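Local coordinates for Ras-related protein Rab-21 (Homo sapiens, PDB 1Z08) that belongs to the Rab branch of the Ras-like small G proteins, built on a P-loop nucleotide-binding fold with a mixed beta sheet flanked by helices, at residues K120-K125 and A150-G155; K144-S149 and F160-K165. The protein carries 1 engineered substitution. All coordinates share one frame; numbering follows the deposited sequence.

Contact 1 of 2, residues K120-K125 and A150-G155; sequences KIDLEK and AKQNKG. With GNP (phosphoaminophosphonic acid-guanylate ester), chain F.
Asp122 turns its CG between its own backbone N and carbonyl carbon (chi1 59°), while Gln152 runs out extended from a CG anti to its carbonyl carbon (chi1 -63°), and the amide of Gln152 thus comes to lie against the methylene of Asp122, with CD 3.4 Å from CB. This leaves the carboxylate facing the guanine of phosphoaminophosphonic acid-guanylate ester. Asp122 OD1 accepts a hydrogen bond from guanine N1 at 2.8 Å, nearly straight at 172°, and OD2 accepts one from guanine N2 at 2.9 Å. Aspartate suits the place because a two-pronged acceptor matches these adjacent donors. The base is sandwiched: the aliphatic chain of Lys120 covers one face, CG 3.5 Å from guanine C6, and Lys151 CB meets the opposite face 3.5 Å from guanine N1. The lysine chains continue past the base: Lys120 NZ forms a salt bridge with Asp87 and a weak bond to the ribose O4', and Lys151 NZ a salt bridge with Asp33. At guanine O6 the backbone N of Lys151 donates from 3.2 Å, helped by a weak bond from Ala150 N. Farther out, Lys154 NZ holds Gln152 OE1 at 2.8 Å from above the carbonyl plane. Such pairing of an Asn-Lys-x-Asp loop, here Asn119 to Asp122, with a Ser-Ala-Lys loop, Ser149 to Lys151, is the guanine-recognition site of Ras-family G proteins.

Contact 2 of 2, residues K144-S149 and F160-K165; sequences KHYHTS and FLDLCK. With GNP (phosphoaminophosphonic acid-guanylate ester), chain F.
Tyr146 reaches from strand 144-148 to Asp162 on helix 156-168. CB points to the helix, and with CG anti to the carbonyl carbon (chi1 -56°) the ring spans the gap. The first approach is at CE2, 3.8 Å from Asp162 CB and beside the carboxylate. CZ follows, 3.4 Å from Asp162 OD1. At the tip, OH donates a short 2.6 Å hydrogen bond to Asp162 OD1, which accepts on its anti lone pair, turned away from the other oxygen. That acceptor sits at the ring edge, near its plane, although the ring and carboxylate planes are 64° apart. With CG anti to the backbone N (chi1 -162°), the Asp162 carboxylate is carried to the hydroxyl. Tyrosine suits the position in being long enough to span from sheet to helix, with a donor at its far end; aspartate supplies a short acceptor close to the helix surface. The same hydroxyl is also hydrogen-bonded to Arg166 NH1, one turn further along, so two helix side chains grip one oxygen. Around this polar link, the Tyr146 side chain touches Cys115 of the adjoining strand 113-119, while Leu163 packs on Cys113 and Cys115. Helix 156-168 thus lies against strand 144-148, at one edge of the sheet, and its neighbour 113-119, and Phe160 and Cys164 extend its footing to strand 54-61.

Following the chain, residues 120-125 come first, just after strand 113-119. The chain then runs through helix 131-140 and strand 144-148 before residues 150-155 return to them, closing the longer loop of contact 1. Contact 2 starts within that loop, at residues 144-149, but ends beyond it on helix 156-168, so the two contacts cross. They meet where strand passes into loop: Ser149 OG probably hydrogen-bonds Asp122 OD1 at 2.8 Å, Lys154 N probably hydrogen-bonds Ser149 O, and Asn153 and Lys154, both facing Ser149, fit a G1 beta bulge. Contact 1 joins two nucleotide-binding loops at the sheet's end; contact 2 binds edge strand 144-148 to the final helix.

Contact 1 of 2, residues K120-K125 and A150-G155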
# COMPACT_ATOMS: atom_id res chain seq x y z
N LYS A 120 -2.37 -10.92 -1.17
CA LYS A 120 -2.95 -12.23 -1.52
C LYS A 120 -2.10 -13.39 -1.00
O LYS A 120 -2.00 -14.44 -1.65
CB LYS A 120 -3.19 -12.37 -3.03
CG LYS A 120 -4.03 -11.26 -3.66
CD LYS A 120 -4.51 -11.66 -5.05
CE LYS A 120 -5.18 -10.49 -5.75
NZ LYS A 120 -5.64 -10.86 -7.12
N ILE A 121 -1.51 -13.23 0.19
CA ILE A 121 -0.68 -14.30 0.77
C ILE A 121 -1.47 -15.57 1.12
O ILE A 121 -0.89 -16.63 1.36
CB ILE A 121 0.19 -13.82 1.98
CG1 ILE A 121 -0.69 -13.34 3.14
CG2 ILE A 121 1.21 -12.78 1.52
CD1 ILE A 121 0.07 -13.06 4.43
N ASP A 122 -2.80 -15.45 1.13
CA ASP A 122 -3.68 -16.61 1.26
C ASP A 122 -3.58 -17.53 0.04
O ASP A 122 -3.98 -18.70 0.09
CB ASP A 122 -5.13 -16.17 1.49
CG ASP A 122 -5.67 -15.31 0.37
OD1 ASP A 122 -5.24 -14.14 0.24
OD2 ASP A 122 -6.53 -15.80 -0.39
N LEU A 123 -3.03 -16.99 -1.05
CA LEU A 123 -2.79 -17.75 -2.28
C LEU A 123 -1.32 -18.16 -2.42
O LEU A 123 -0.79 -18.20 -3.53
CB LEU A 123 -3.26 -16.94 -3.50
CG LEU A 123 -4.72 -16.48 -3.57
CD1 LEU A 123 -4.94 -15.66 -4.84
CD2 LEU A 123 -5.69 -17.66 -3.51
N GLU A 124 -0.69 -18.46 -1.29
CA GLU A 124 0.73 -18.85 -1.24
C GLU A 124 1.06 -20.04 -2.16
O GLU A 124 2.13 -20.07 -2.78
CB GLU A 124 1.14 -19.14 0.21
CG GLU A 124 2.58 -19.67 0.40
CD GLU A 124 3.65 -18.73 -0.14
OE1 GLU A 124 3.47 -17.50 -0.10
OE2 GLU A 124 4.71 -19.23 -0.59
N LYS A 125 0.13 -20.99 -2.26
CA LYS A 125 0.29 -22.15 -3.16
C LYS A 125 0.46 -21.74 -4.62
O LYS A 125 1.03 -22.49 -5.42
CB LYS A 125 -0.92 -23.08 -3.04
CG LYS A 125 -0.99 -23.87 -1.75
CD LYS A 125 -2.17 -24.82 -1.80
CE LYS A 125 -2.19 -25.76 -0.61
NZ LYS A 125 -3.14 -26.88 -0.83
N ALA A 150 -5.98 -9.28 2.14
CA ALA A 150 -7.25 -8.59 2.35
C ALA A 150 -8.38 -9.58 2.61
O ALA A 150 -9.28 -9.32 3.40
CB ALA A 150 -7.57 -7.68 1.17
N LYS A 151 -8.31 -10.74 1.94
CA LYS A 151 -9.33 -11.79 2.06
C LYS A 151 -9.38 -12.40 3.47
O LYS A 151 -10.47 -12.61 4.01
CB LYS A 151 -9.12 -12.88 1.00
CG LYS A 151 -10.18 -13.98 1.01
CD LYS A 151 -10.21 -14.76 -0.30
CE LYS A 151 -11.38 -15.72 -0.31
NZ LYS A 151 -11.75 -16.14 -1.70
N GLN A 152 -8.21 -12.66 4.06
CA GLN A 152 -8.13 -13.26 5.40
C GLN A 152 -7.87 -12.24 6.51
O GLN A 152 -7.74 -12.61 7.69
CB GLN A 152 -7.07 -14.36 5.43
CG GLN A 152 -7.37 -15.54 4.51
CD GLN A 152 -6.35 -16.66 4.63
OE1 GLN A 152 -5.17 -16.43 4.89
NE2 GLN A 152 -6.81 -17.89 4.42
N ASN A 153 -7.81 -10.96 6.15
CA ASN A 153 -7.46 -9.87 7.07
C ASN A 153 -6.14 -10.15 7.82
O ASN A 153 -6.11 -10.19 9.05
CB ASN A 153 -8.61 -9.56 8.05
CG ASN A 153 -8.41 -8.25 8.79
OD1 ASN A 153 -7.60 -7.41 8.40
ND2 ASN A 153 -9.16 -8.07 9.87
N LYS A 154 -5.07 -10.34 7.06
CA LYS A 154 -3.75 -10.59 7.63
C LYS A 154 -2.78 -9.48 7.23
O LYS A 154 -2.68 -9.13 6.05
CB LYS A 154 -3.21 -11.94 7.16
CG LYS A 154 -3.95 -13.14 7.74
CD LYS A 154 -3.44 -14.43 7.13
CE LYS A 154 -4.01 -15.64 7.86
NZ LYS A 154 -3.58 -16.90 7.18
N GLY A 155 -2.07 -8.94 8.22
CA GLY A 155 -1.01 -7.95 7.98
C GLY A 155 -1.43 -6.52 7.68
O GLY A 155 -0.58 -5.64 7.54
PG GNP F . -8.68 -1.71 -9.59
O1G GNP F . -9.12 -2.08 -10.99
O2G GNP F . -9.74 -1.03 -8.76
O3G GNP F . -7.42 -0.91 -9.80
N3B GNP F . -8.28 -3.05 -8.80
PB GNP F . -7.91 -3.22 -7.26
O1B GNP F . -6.44 -3.17 -7.06
O2B GNP F . -8.71 -2.27 -6.46
O3A GNP F . -8.29 -4.65 -6.84
PA GNP F . -9.54 -5.14 -6.07
O1A GNP F . -9.41 -4.79 -4.64
O2A GNP F . -10.80 -4.76 -6.74
O5' GNP F . -9.43 -6.71 -6.13
C5' GNP F . -9.22 -7.37 -7.38
C4' GNP F . -9.46 -8.86 -7.22
O4' GNP F . -8.47 -9.42 -6.32
C3' GNP F . -10.82 -9.24 -6.66
O3' GNP F . -11.24 -10.43 -7.31
C2' GNP F . -10.52 -9.45 -5.18
O2' GNP F . -11.43 -10.30 -4.51
C1' GNP F . -9.14 -10.08 -5.25
N9 GNP F . -8.36 -9.93 -4.03
C8 GNP F . -8.01 -8.76 -3.39
N7 GNP F . -7.32 -8.94 -2.30
C5 GNP F . -7.20 -10.33 -2.21
C6 GNP F . -6.55 -11.13 -1.24
O6 GNP F . -5.93 -10.77 -0.23
N1 GNP F . -6.66 -12.50 -1.52
C2 GNP F . -7.33 -13.02 -2.61
N2 GNP F . -7.34 -14.35 -2.72
N3 GNP F . -7.93 -12.28 -3.52
C4 GNP F . -7.84 -10.94 -3.26
O HOH W 1 -5.23 -19.98 2.40

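Contact 2 of 2, residues K144-S149 and F160-K165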
# COMPACT_ATOMS: atom_id res chain seq x y z
N LYS A 144 10.01 -0.31 3.01
CA LYS A 144 9.81 -1.51 3.80
C LYS A 144 8.86 -2.42 3.03
O LYS A 144 7.97 -1.95 2.32
CB LYS A 144 9.25 -1.18 5.17
N HIS A 145 9.09 -3.72 3.15
CA HIS A 145 8.23 -4.71 2.52
C HIS A 145 7.25 -5.31 3.52
O HIS A 145 7.60 -5.51 4.69
CB HIS A 145 9.07 -5.82 1.85
CG HIS A 145 8.26 -6.78 1.05
ND1 HIS A 145 8.01 -6.60 -0.30
CD2 HIS A 145 7.61 -7.92 1.40
CE1 HIS A 145 7.25 -7.59 -0.74
NE2 HIS A 145 7.00 -8.40 0.27
N TYR A 146 6.03 -5.57 3.06
CA TYR A 146 4.96 -6.09 3.90
C TYR A 146 4.19 -7.18 3.16
O TYR A 146 3.99 -7.09 1.94
CB TYR A 146 3.97 -4.99 4.28
CG TYR A 146 4.56 -3.78 4.98
CD1 TYR A 146 5.11 -2.74 4.24
CD2 TYR A 146 4.55 -3.68 6.37
CE1 TYR A 146 5.65 -1.62 4.87
CE2 TYR A 146 5.08 -2.55 7.02
CZ TYR A 146 5.63 -1.53 6.25
OH TYR A 146 6.16 -0.41 6.86
N HIS A 147 3.75 -8.19 3.90
CA HIS A 147 2.88 -9.25 3.36
C HIS A 147 1.46 -9.05 3.87
O HIS A 147 1.25 -8.88 5.07
CB HIS A 147 3.37 -10.63 3.78
CG HIS A 147 4.72 -11.00 3.24
ND1 HIS A 147 4.96 -11.23 1.90
CD2 HIS A 147 5.90 -11.21 3.87
CE1 HIS A 147 6.22 -11.55 1.73
NE2 HIS A 147 6.82 -11.55 2.90
N THR A 148 0.48 -9.09 2.97
CA THR A 148 -0.93 -8.94 3.36
C THR A 148 -1.86 -9.94 2.69
O THR A 148 -1.54 -10.50 1.63
CB THR A 148 -1.48 -7.53 3.02
OG1 THR A 148 -1.39 -7.31 1.60
CG2 THR A 148 -0.74 -6.43 3.78
N SER A 149 -3.01 -10.16 3.32
CA SER A 149 -4.16 -10.79 2.69
C SER A 149 -5.40 -10.00 3.10
O SER A 149 -5.82 -10.03 4.26
CB SER A 149 -4.32 -12.25 3.12
OG SER A 149 -5.54 -12.80 2.62
N PHE A 160 -0.61 -0.48 8.17
CA PHE A 160 -0.99 0.91 8.40
C PHE A 160 -0.41 1.47 9.69
O PHE A 160 -0.01 2.64 9.74
CB PHE A 160 -2.51 1.08 8.35
CG PHE A 160 -3.07 1.07 6.95
CD1 PHE A 160 -3.03 2.22 6.16
CD2 PHE A 160 -3.64 -0.09 6.43
CE1 PHE A 160 -3.54 2.22 4.87
CE2 PHE A 160 -4.16 -0.10 5.13
CZ PHE A 160 -4.11 1.05 4.35
N LEU A 161 -0.34 0.64 10.73
CA LEU A 161 0.27 1.04 12.00
C LEU A 161 1.75 1.37 11.81
O LEU A 161 2.22 2.40 12.29
CB LEU A 161 0.09 -0.04 13.07
CG LEU A 161 0.76 0.18 14.44
CD1 LEU A 161 0.15 1.37 15.17
CD2 LEU A 161 0.68 -1.07 15.31
N ASP A 162 2.47 0.49 11.11
CA ASP A 162 3.90 0.69 10.87
C ASP A 162 4.16 1.91 9.98
O ASP A 162 5.08 2.67 10.24
CB ASP A 162 4.54 -0.56 10.26
CG ASP A 162 6.05 -0.56 10.40
OD1 ASP A 162 6.75 -0.64 9.37
OD2 ASP A 162 6.54 -0.48 11.55
N LEU A 163 3.33 2.08 8.95
CA LEU A 163 3.46 3.24 8.06
C LEU A 163 3.29 4.55 8.84
O LEU A 163 4.05 5.49 8.64
CB LEU A 163 2.48 3.15 6.88
CG LEU A 163 2.42 4.28 5.83
CD1 LEU A 163 3.77 4.58 5.19
CD2 LEU A 163 1.41 3.94 4.77
N CYS A 164 2.30 4.57 9.72
CA CYS A 164 2.04 5.73 10.59
C CYS A 164 3.23 6.03 11.51
O CYS A 164 3.61 7.19 11.67
CB CYS A 164 0.77 5.51 11.42
SG CYS A 164 -0.76 5.66 10.48
N LYS A 165 3.80 4.99 12.11
CA LYS A 165 4.98 5.13 12.96
C LYS A 165 6.15 5.73 12.20
O LYS A 165 6.84 6.62 12.70
CB LYS A 165 5.40 3.77 13.54
CG LYS A 165 4.50 3.23 14.63
CD LYS A 165 5.07 1.91 15.14
CE LYS A 165 4.08 1.19 16.04
NZ LYS A 165 4.62 -0.15 16.42
PG GNP F . -8.68 -1.71 -9.59
O1G GNP F . -9.12 -2.08 -10.99
O2G GNP F . -9.74 -1.03 -8.76
O3G GNP F . -7.42 -0.91 -9.80
N3B GNP F . -8.28 -3.05 -8.80
PB GNP F . -7.91 -3.22 -7.26
O1B GNP F . -6.44 -3.17 -7.06
O2B GNP F . -8.71 -2.27 -6.46
O3A GNP F . -8.29 -4.65 -6.84
PA GNP F . -9.54 -5.14 -6.07
O1A GNP F . -9.41 -4.79 -4.64
O2A GNP F . -10.80 -4.76 -6.74
O5' GNP F . -9.43 -6.71 -6.13
C5' GNP F . -9.22 -7.37 -7.38
C4' GNP F . -9.46 -8.86 -7.22
O4' GNP F . -8.47 -9.42 -6.32
C3' GNP F . -10.82 -9.24 -6.66
O3' GNP F . -11.24 -10.43 -7.31
C2' GNP F . -10.52 -9.45 -5.18
O2' GNP F . -11.43 -10.30 -4.51
C1' GNP F . -9.14 -10.08 -5.25
N9 GNP F . -8.36 -9.93 -4.03
C8 GNP F . -8.01 -8.76 -3.39
N7 GNP F . -7.32 -8.94 -2.30
C5 GNP F . -7.20 -10.33 -2.21
C6 GNP F . -6.55 -11.13 -1.24
O6 GNP F . -5.93 -10.77 -0.23
N1 GNP F . -6.66 -12.50 -1.52
C2 GNP F . -7.33 -13.02 -2.61
N2 GNP F . -7.34 -14.35 -2.72
N3 GNP F . -7.93 -12.28 -3.52
C4 GNP F . -7.84 -10.94 -3.26